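Local coordinates for protein fasciclin I (Drosophila melanogaster, PDB 1O70) that mediates neural cell adhesion as a GPI-anchored membrane glycoprotein, represented here by its third and fourth FAS1 domains, at residues A[195-200]-A[264-269]; A[232-237]-A[301-306]. All coordinates share one frame; numbering follows the deposited sequence.

Contact 1 of 2, residues A[195-200]-A[264-269]; sequences TYFVPR and DSLSIR. With SO4 (sulfate ion), chain C.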
loop_
_atom_site.group_PDB
_atom_site.type_symbol
_atom_site.label_atom_id
_atom_site.label_comp_id
_atom_site.label_asym_id
_atom_site.label_seq_id
_atom_site.Cartn_x
_atom_site.Cartn_y
_atom_site.Cartn_z
ATOM N N THR A 195 4.801 6.592 -10.424
ATOM C CA THR A 195 3.776 6.930 -9.448
ATOM C C THR A 195 2.504 6.466 -10.150
ATOM O O THR A 195 1.925 7.192 -10.964
ATOM C CB THR A 195 3.728 8.431 -9.184
ATOM O OG1 THR A 195 4.950 8.835 -8.558
ATOM C CG2 THR A 195 2.579 8.769 -8.270
ATOM N N TYR A 196 2.088 5.241 -9.843
ATOM C CA TYR A 196 0.919 4.637 -10.472
ATOM C C TYR A 196 -0.347 4.752 -9.621
ATOM O O TYR A 196 -0.409 4.230 -8.503
ATOM C CB TYR A 196 1.223 3.158 -10.769
ATOM C CG TYR A 196 0.372 2.497 -11.844
ATOM C CD1 TYR A 196 0.495 1.129 -12.100
ATOM C CD2 TYR A 196 -0.564 3.220 -12.589
ATOM C CE1 TYR A 196 -0.290 0.490 -13.056
ATOM C CE2 TYR A 196 -1.355 2.593 -13.557
ATOM C CZ TYR A 196 -1.218 1.224 -13.783
ATOM O OH TYR A 196 -2.030 0.592 -14.706
ATOM N N PHE A 197 -1.344 5.456 -10.154
ATOM C CA PHE A 197 -2.617 5.607 -9.470
ATOM C C PHE A 197 -3.429 4.421 -9.947
ATOM O O PHE A 197 -3.998 4.440 -11.039
ATOM C CB PHE A 197 -3.309 6.918 -9.848
ATOM C CG PHE A 197 -2.555 8.135 -9.428
ATOM C CD1 PHE A 197 -1.514 8.613 -10.211
ATOM C CD2 PHE A 197 -2.826 8.754 -8.208
ATOM C CE1 PHE A 197 -0.739 9.687 -9.795
ATOM C CE2 PHE A 197 -2.058 9.834 -7.773
ATOM C CZ PHE A 197 -1.008 10.301 -8.568
ATOM N N VAL A 198 -3.459 3.387 -9.113
ATOM C CA VAL A 198 -4.139 2.140 -9.432
ATOM C C VAL A 198 -5.565 1.962 -8.932
ATOM O O VAL A 198 -5.808 1.896 -7.731
ATOM C CB VAL A 198 -3.350 0.940 -8.895
ATOM C CG1 VAL A 198 -4.074 -0.331 -9.237
ATOM C CG2 VAL A 198 -1.945 0.939 -9.468
ATOM N N PRO A 199 -6.536 1.879 -9.853
ATOM C CA PRO A 199 -7.916 1.687 -9.398
ATOM C C PRO A 199 -8.022 0.266 -8.804
ATOM O O PRO A 199 -7.492 -0.687 -9.372
ATOM C CB PRO A 199 -8.727 1.833 -10.685
ATOM C CG PRO A 199 -7.876 2.771 -11.524
ATOM C CD PRO A 199 -6.493 2.221 -11.287
ATOM N N ARG A 200 -8.683 0.126 -7.659
ATOM C CA ARG A 200 -8.836 -1.179 -7.027
ATOM C C ARG A 200 -9.897 -1.966 -7.792
ATOM O O ARG A 200 -10.627 -1.396 -8.600
ATOM C CB ARG A 200 -9.283 -1.017 -5.578
ATOM C CG ARG A 200 -10.607 -0.300 -5.460
ATOM C CD ARG A 200 -10.928 0.065 -4.031
ATOM N NE ARG A 200 -11.067 -1.115 -3.192
ATOM C CZ ARG A 200 -11.612 -1.105 -1.979
ATOM N NH1 ARG A 200 -12.071 0.034 -1.465
ATOM N NH2 ARG A 200 -11.702 -2.229 -1.282
ATOM N N ASP A 264 1.906 12.457 -22.344
ATOM C CA ASP A 264 1.314 13.752 -22.044
ATOM C C ASP A 264 1.599 14.165 -20.606
ATOM O O ASP A 264 2.746 14.129 -20.157
ATOM C CB ASP A 264 -0.199 13.713 -22.288
ATOM C CG ASP A 264 -0.758 15.075 -22.616
ATOM O OD1 ASP A 264 -0.527 16.021 -21.824
ATOM O OD2 ASP A 264 -1.417 15.211 -23.673
ATOM N N SER A 265 0.554 14.576 -19.895
ATOM C CA SER A 265 0.689 14.988 -18.503
ATOM C C SER A 265 -0.612 14.730 -17.751
ATOM O O SER A 265 -1.640 14.438 -18.353
ATOM C CB SER A 265 1.067 16.474 -18.410
ATOM O OG SER A 265 0.044 17.316 -18.915
ATOM N N LEU A 266 -0.549 14.819 -16.428
ATOM C CA LEU A 266 -1.711 14.607 -15.578
ATOM C C LEU A 266 -1.895 15.832 -14.698
ATOM O O LEU A 266 -0.976 16.254 -13.988
ATOM C CB LEU A 266 -1.517 13.368 -14.695
ATOM C CG LEU A 266 -2.671 13.002 -13.756
ATOM C CD1 LEU A 266 -3.898 12.608 -14.572
ATOM C CD2 LEU A 266 -2.255 11.853 -12.853
ATOM N N SER A 267 -3.083 16.412 -14.752
ATOM C CA SER A 267 -3.370 17.584 -13.944
ATOM C C SER A 267 -4.455 17.195 -12.948
ATOM O O SER A 267 -5.589 16.905 -13.323
ATOM C CB SER A 267 -3.854 18.729 -14.837
ATOM O OG SER A 267 -3.686 19.983 -14.198
ATOM N N ILE A 268 -4.093 17.169 -11.677
ATOM C CA ILE A 268 -5.044 16.814 -10.646
ATOM C C ILE A 268 -4.817 17.718 -9.459
ATOM O O ILE A 268 -3.914 18.552 -9.466
ATOM C CB ILE A 268 -4.842 15.365 -10.172
ATOM C CG1 ILE A 268 -3.415 15.206 -9.636
ATOM C CG2 ILE A 268 -5.127 14.394 -11.303
ATOM C CD1 ILE A 268 -3.129 13.862 -9.025
ATOM N N ARG A 269 -5.644 17.550 -8.438
ATOM C CA ARG A 269 -5.499 18.328 -7.226
ATOM C C ARG A 269 -5.772 17.356 -6.091
ATOM O O ARG A 269 -6.710 16.565 -6.171
ATOM C CB ARG A 269 -6.501 19.469 -7.207
ATOM C CG ARG A 269 -6.228 20.450 -6.109
ATOM C CD ARG A 269 -7.387 21.385 -5.916
ATOM N NE ARG A 269 -7.200 22.168 -4.703
ATOM C CZ ARG A 269 -8.141 22.928 -4.155
ATOM N NH1 ARG A 269 -9.345 23.007 -4.715
ATOM N NH2 ARG A 269 -7.877 23.618 -3.051
HETATM S S SO4 C . -11.374 -4.870 -3.719
HETATM O O1 SO4 C . -10.185 -5.714 -3.710
HETATM O O2 SO4 C . -11.105 -3.676 -4.538
HETATM O O3 SO4 C . -12.521 -5.591 -4.290
HETATM O O4 SO4 C . -11.681 -4.465 -2.333
#
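Phe197 has CG anti to its own carbonyl carbon (chi1 -64°), and this sets the ring across the gap, against side chains of strand 265-273. Leu266 answers with CG anti to the backbone N (chi1 -179°), which brings CD2 within packing distance of that ring. Phe197 CE1 lies 4.0 Å from Leu266 CD2. The neighbouring ring atom does the rest: Phe197 CZ is 4.2 Å from Ile268 CD1, the end of a side chain that comes from the opposite direction. Both methyls approach the ring obliquely. All three residues are buried, and no hydrogen bond links the two segments. The backbones stay well apart, with 10.9 Å between Phe197 CA and Leu266 CA. Only side-chain ends bridge the gap. Strand 276-281 fills in beside them: Ile279 touches Phe197, and Trp281 touches both Leu266 and Ile268. The ring of His301 meets Phe197 as well.

At the far end of 195-200 the chemistry is polar. Arg200 takes the N-cap position of helix 201-210. Its NE donates to O2 of a sulfate ion, probably from the crystallisation liquor, at 2.9 Å with an N-H...O angle of 148°. NH2 reaches O4 of the same ion, and the backbone N of Lys202 also binds it. The guanidinium makes a cation-pi contact with Tyr289. With an alanine in its place, the sulfate would probably lose both guanidinium bonds, and Tyr289 its cationic partner.

The two ends differ in kind. The sulfate meets a positive side chain near a helix N-terminus, which would probably favour an anion. The contact itself is purely apolar. It joins two strands that are not neighbours in the sheet, consistent with a sheet that curls around a hydrophobic core.

Contact 2 of 2, residues A[232-237]-A[301-306]; sequences ERHLAI and HVIDYP. With SO4 (sulfate ion), chain F.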
loop_
_atom_site.group_PDB
_atom_site.type_symbol
_atom_site.label_atom_id
_atom_site.label_comp_id
_atom_site.label_asym_id
_atom_site.label_seq_id
_atom_site.Cartn_x
_atom_site.Cartn_y
_atom_site.Cartn_z
ATOM N N GLU A 232 -2.053 4.723 -19.172
ATOM C CA GLU A 232 -0.971 5.708 -19.255
ATOM C C GLU A 232 -1.386 7.010 -18.601
ATOM O O GLU A 232 -0.543 7.800 -18.186
ATOM C CB GLU A 232 -0.584 5.962 -20.709
ATOM C CG GLU A 232 -0.150 4.698 -21.425
ATOM C CD GLU A 232 0.269 4.956 -22.852
ATOM O OE1 GLU A 232 -0.306 5.877 -23.474
ATOM O OE2 GLU A 232 1.147 4.221 -23.352
ATOM N N ARG A 233 -2.694 7.233 -18.511
ATOM C CA ARG A 233 -3.210 8.437 -17.890
ATOM C C ARG A 233 -3.005 8.333 -16.376
ATOM O O ARG A 233 -2.905 9.345 -15.691
ATOM C CB ARG A 233 -4.693 8.576 -18.214
ATOM C CG ARG A 233 -5.390 9.733 -17.509
ATOM C CD ARG A 233 -6.893 9.682 -17.721
ATOM N NE ARG A 233 -7.285 10.024 -19.088
ATOM C CZ ARG A 233 -8.529 9.923 -19.548
ATOM N NH1 ARG A 233 -9.489 9.489 -18.747
ATOM N NH2 ARG A 233 -8.818 10.246 -20.802
ATOM N N HIS A 234 -2.937 7.102 -15.861
ATOM C CA HIS A 234 -2.754 6.883 -14.431
ATOM C C HIS A 234 -1.293 6.780 -14.007
ATOM O O HIS A 234 -0.987 6.783 -12.809
ATOM C CB HIS A 234 -3.462 5.600 -13.988
ATOM C CG HIS A 234 -4.943 5.619 -14.173
ATOM N ND1 HIS A 234 -5.534 5.576 -15.415
ATOM C CD2 HIS A 234 -5.958 5.656 -13.277
ATOM C CE1 HIS A 234 -6.848 5.585 -15.278
ATOM N NE2 HIS A 234 -7.130 5.634 -13.989
ATOM N N LEU A 235 -0.397 6.707 -14.989
ATOM C CA LEU A 235 1.028 6.537 -14.723
ATOM C C LEU A 235 1.937 7.737 -14.917
ATOM O O LEU A 235 2.177 8.176 -16.042
ATOM C CB LEU A 235 1.567 5.378 -15.567
ATOM C CG LEU A 235 3.017 4.971 -15.288
ATOM C CD1 LEU A 235 3.115 4.397 -13.879
ATOM C CD2 LEU A 235 3.475 3.945 -16.324
ATOM N N ALA A 236 2.461 8.242 -13.804
ATOM C CA ALA A 236 3.370 9.379 -13.810
ATOM C C ALA A 236 4.809 8.877 -13.826
ATOM O O ALA A 236 5.206 8.076 -12.983
ATOM C CB ALA A 236 3.135 10.242 -12.582
ATOM N N ILE A 237 5.596 9.364 -14.778
ATOM C CA ILE A 237 6.983 8.935 -14.911
ATOM C C ILE A 237 7.961 10.096 -14.790
ATOM O O ILE A 237 7.939 11.013 -15.608
ATOM C CB ILE A 237 7.206 8.254 -16.280
ATOM C CG1 ILE A 237 6.155 7.148 -16.477
ATOM C CG2 ILE A 237 8.624 7.711 -16.367
ATOM C CD1 ILE A 237 6.148 6.507 -17.865
ATOM N N HIS A 301 -0.658 4.379 -5.630
ATOM C CA HIS A 301 -1.748 4.928 -4.813
ATOM C C HIS A 301 -3.041 4.245 -5.265
ATOM O O HIS A 301 -3.514 4.464 -6.387
ATOM C CB HIS A 301 -1.881 6.433 -5.016
ATOM C CG HIS A 301 -0.633 7.201 -4.706
ATOM N ND1 HIS A 301 -0.160 7.365 -3.422
ATOM C CD2 HIS A 301 0.236 7.853 -5.515
ATOM C CE1 HIS A 301 0.946 8.086 -3.450
ATOM N NE2 HIS A 301 1.209 8.396 -4.709
ATOM N N VAL A 302 -3.621 3.420 -4.405
ATOM C CA VAL A 302 -4.842 2.724 -4.791
ATOM C C VAL A 302 -6.043 3.648 -4.698
ATOM O O VAL A 302 -6.366 4.172 -3.631
ATOM C CB VAL A 302 -5.086 1.483 -3.922
ATOM C CG1 VAL A 302 -6.353 0.795 -4.381
ATOM C CG2 VAL A 302 -3.902 0.536 -4.029
ATOM N N ILE A 303 -6.710 3.851 -5.824
ATOM C CA ILE A 303 -7.860 4.734 -5.836
ATOM C C ILE A 303 -9.198 4.010 -5.921
ATOM O O ILE A 303 -9.253 2.833 -6.280
ATOM C CB ILE A 303 -7.704 5.779 -6.942
ATOM C CG1 ILE A 303 -7.689 5.129 -8.319
ATOM C CG2 ILE A 303 -6.381 6.526 -6.719
ATOM C CD1 ILE A 303 -7.530 6.133 -9.449
ATOM N N ASP A 304 -10.272 4.709 -5.558
ATOM C CA ASP A 304 -11.624 4.141 -5.533
ATOM C C ASP A 304 -12.284 3.975 -6.888
ATOM O O ASP A 304 -13.154 3.120 -7.061
ATOM C CB ASP A 304 -12.543 5.008 -4.672
ATOM C CG ASP A 304 -12.493 4.648 -3.201
ATOM O OD1 ASP A 304 -12.838 5.528 -2.381
ATOM O OD2 ASP A 304 -12.151 3.489 -2.853
ATOM N N TYR A 305 -11.880 4.803 -7.840
ATOM C CA TYR A 305 -12.471 4.774 -9.168
ATOM C C TYR A 305 -11.410 5.238 -10.156
ATOM O O TYR A 305 -10.608 6.122 -9.854
ATOM C CB TYR A 305 -13.679 5.718 -9.203
ATOM C CG TYR A 305 -14.607 5.536 -10.386
ATOM C CD1 TYR A 305 -15.501 4.462 -10.436
ATOM C CD2 TYR A 305 -14.583 6.429 -11.470
ATOM C CE1 TYR A 305 -16.346 4.280 -11.534
ATOM C CE2 TYR A 305 -15.428 6.251 -12.575
ATOM C CZ TYR A 305 -16.303 5.174 -12.599
ATOM O OH TYR A 305 -17.120 4.965 -13.692
ATOM N N PRO A 306 -11.396 4.650 -11.356
ATOM C CA PRO A 306 -10.419 5.011 -12.389
ATOM C C PRO A 306 -10.647 6.401 -12.984
ATOM O O PRO A 306 -11.777 6.880 -13.030
ATOM C CB PRO A 306 -10.596 3.900 -13.419
ATOM C CG PRO A 306 -12.050 3.571 -13.300
ATOM C CD PRO A 306 -12.281 3.568 -11.820
HETATM S S SO4 F . -5.832 12.270 -21.513
HETATM O O1 SO4 F . -4.631 11.725 -20.830
HETATM O O2 SO4 F . -5.484 13.539 -22.189
HETATM O O3 SO4 F . -6.317 11.292 -22.516
HETATM O O4 SO4 F . -6.895 12.522 -20.509
#
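His234 meets the other segment with the edge of its imidazole. NE2 is 3.7 Å from Pro306 CA, which lies in the ring plane, and 3.9 Å from Pro306 CB. The next edge atom, His234 CD2, stands 4.2 Å from Ile303 CD1, near the same plane. These contacts are packing; no hydrogen bond runs between the two segments.

Bonds to residues just beyond the segments fix the ring. His234 ND1 is paired with the backbone O of Ile230, and NE2 with the backbone N of Leu307. Both ring nitrogens are therefore satisfied although the residue is buried. This pairing would probably suit a neutral imidazole with its proton on ND1. Tyr196 also touches His234. Trp204 and Thr207 of helix 201-210 pack on Pro306, and Ile286 packs on Ile303.

Arg233 works farther out. Its NH1 forms a salt bridge with Asp312 and a hydrogen bond to Leu307 O. Its NH2 donates to O3 of a sulfate ion at 3.2 Å in a nearly straight bond (172°). Leu307 is thus gripped through its N by His234 and through its O by Arg233.

The arrangement ties the residues that lead into strand 235-238 to the chain leaving strand 298-303. These strands flank strand 193-199 in the mixed sheet of this FAS1 domain, and the contact closes that end of the FAS1 fold.

Overall arrangement
Both contacts lie in the fourth FAS1 domain, on one mixed seven-stranded sheet, with their centres about 4 Å apart. Their segments alternate along the chain: 195-200, 232-237, 264-269, then 301-306. Strand 193-199 lies between strands 235-238 and 298-303, so contact 2 spans it from side to side. Contact 1 runs from that same strand to 265-273, farther across the sheet. Segments 195-200 and 301-306 join directly: Val198 O to Ile303 N and Tyr196 O to His301 N are probable hydrogen bonds, each 2.9 Å. Pro199 also packs on Pro306. The interleaved segments thus knit early and late parts of the domain into one core.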